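Local structure of putative 4-hydroxybenzoyl-CoA thioesterase (Geobacillus stearothermophilus, 2OIW) at the interface of chains A and B. The protein probably hydrolyses the thioester bond of acyl-coenzyme A substrates as a hotdog-fold thioesterase. Residues are numbered along the deposited sequence; one frame, centred on the assembly and turned at random. Chains: chain A/B, putative 4-hydroxybenzoyl-CoA thioesterase.

The interface of chains A and B. Residues chain A 25, 28-29, 32; chain B 25, 28-29.
The methyl CG2 of A:Thr25 sits over one face of the B:Pro28 peptide carbonyl, 3.7 Å from the carbonyl oxygen O and well off the plane rather than at its edge. On the other side of the two-fold axis, CG2 of B:Thr25 covers the A:Pro28 carbonyl in the same way. With chi1 at 67° in A:Thr25 and 69° in B:Thr25, OG1 lies between the backbone N and the carbonyl carbon. This leaves CG2 anti to that carbonyl carbon, turned towards the partner's carbonyl.

Next along, CG2 of A:Val29 comes up against CB of B:Thr25 at 3.7 Å, with the side chains crossing at about a right angle. The same methyl also lies 3.9 Å from the hydroxyl OG1 of B:Thr25. B:Val29 does the same to A:Thr25, so each threonine rests on the first turn of the other chain's helix, CG2 on the peptide face and CB and OG1 against the valine methyl. A:Glu32 stays at the rim, adding little.

Near the axis, water 1 bridges the two backbone carbonyls, 2.7 Å from O of A:Thr25 and 2.7 Å from O of B:Thr25. It gives two like-poled oxygens a shared partner.

The patch sets the segment just before each helix against the first turn of the partner's helix (27-34 in chain A, 26-34 in chain B). It probably helps fix how the two hotdog subunits sit together, as dimers are the usual building block of this family.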
ATOM      1  N   THR A  25       6.340   6.815   1.255  1.00 19.62           N
ATOM      2  CA  THR A  25       6.397   5.357   1.141  1.00 19.03           C
ATOM      3  C   THR A  25       6.046   4.876  -0.263  1.00 19.48           C
ATOM      4  O   THR A  25       6.295   3.715  -0.598  1.00 18.94           O
ATOM      5  CB  THR A  25       5.523   4.658   2.169  1.00 19.68           C
ATOM      6  OG1 THR A  25       4.139   4.935   1.890  1.00 20.02           O
ATOM      7  CG2 THR A  25       5.901   5.160   3.605  1.00 17.75           C
ATOM      8  N   PRO A  28       9.588   4.222  -2.857  1.00 16.88           N
ATOM      9  CA  PRO A  28      10.143   2.899  -3.047  1.00 17.09           C
ATOM     10  C   PRO A  28       9.234   1.978  -3.867  1.00 17.48           C
ATOM     11  O   PRO A  28       9.729   1.033  -4.472  1.00 17.31           O
ATOM     12  CB  PRO A  28      10.300   2.383  -1.610  1.00 17.86           C
ATOM     13  CG  PRO A  28      10.493   3.599  -0.809  1.00 17.78           C
ATOM     14  CD  PRO A  28       9.559   4.597  -1.427  1.00 16.20           C
ATOM     15  N   VAL A  29       7.926   2.249  -3.884  1.00 17.21           N
ATOM     16  CA  VAL A  29       6.992   1.387  -4.603  1.00 16.93           C
ATOM     17  C   VAL A  29       7.178   1.626  -6.109  1.00 17.19           C
ATOM     18  O   VAL A  29       7.218   0.686  -6.895  1.00 18.33           O
ATOM     19  CB  VAL A  29       5.523   1.607  -4.169  1.00 16.31           C
ATOM     20  CG1 VAL A  29       4.575   0.955  -5.117  1.00 16.11           C
ATOM     21  CG2 VAL A  29       5.266   1.051  -2.755  1.00 15.60           C
ATOM     22  N   GLU A  32      10.652   0.248  -7.146  1.00 19.42           N
ATOM     23  CA  GLU A  32      10.568  -1.204  -7.393  1.00 19.43           C
ATOM     24  C   GLU A  32       9.860  -1.519  -8.720  1.00 18.77           C
ATOM     25  O   GLU A  32      10.216  -2.468  -9.417  1.00 18.16           O
ATOM     26  CB  GLU A  32       9.875  -1.928  -6.224  1.00 18.70           C
ATOM     27  CG  GLU A  32       9.924  -3.488  -6.362  1.00 20.27           C
ATOM     28  CD  GLU A  32       9.045  -4.175  -5.325  1.00 22.88           C
ATOM     29  OE1 GLU A  32       7.829  -3.910  -5.351  1.00 25.27           O
ATOM     30  OE2 GLU A  32       9.575  -4.916  -4.456  1.00 27.28           O
TER
ATOM     31  N   THR B  25       9.014  -2.751   0.502  1.00 19.74           N
ATOM     32  CA  THR B  25       8.302  -1.472   0.533  1.00 20.71           C
ATOM     33  C   THR B  25       7.451  -1.293   1.781  1.00 20.61           C
ATOM     34  O   THR B  25       6.959  -0.187   2.076  1.00 20.69           O
ATOM     35  CB  THR B  25       7.456  -1.225  -0.740  1.00 21.22           C
ATOM     36  OG1 THR B  25       6.337  -2.136  -0.779  1.00 22.61           O
ATOM     37  CG2 THR B  25       8.318  -1.389  -2.013  1.00 20.67           C
ATOM     38  N   PRO B  28       9.622   0.880   5.032  1.00 18.97           N
ATOM     39  CA  PRO B  28       9.388   2.313   5.217  1.00 18.89           C
ATOM     40  C   PRO B  28       7.983   2.682   5.728  1.00 18.54           C
ATOM     41  O   PRO B  28       7.829   3.720   6.364  1.00 18.21           O
ATOM     42  CB  PRO B  28       9.576   2.870   3.787  1.00 18.71           C
ATOM     43  CG  PRO B  28      10.541   1.949   3.194  1.00 18.27           C
ATOM     44  CD  PRO B  28      10.058   0.606   3.652  1.00 19.31           C
ATOM     45  N   VAL B  29       6.972   1.863   5.430  1.00 18.19           N
ATOM     46  CA  VAL B  29       5.620   2.081   5.969  1.00 18.78           C
ATOM     47  C   VAL B  29       5.621   1.844   7.471  1.00 19.26           C
ATOM     48  O   VAL B  29       5.021   2.628   8.251  1.00 19.95           O
ATOM     49  CB  VAL B  29       4.573   1.185   5.288  1.00 19.19           C
ATOM     50  CG1 VAL B  29       3.256   1.254   5.990  1.00 18.82           C
ATOM     51  CG2 VAL B  29       4.395   1.586   3.825  1.00 19.23           C
TER
HETATM   52  O   HOH W   1       7.847   2.018   0.742  1.00 14.08           O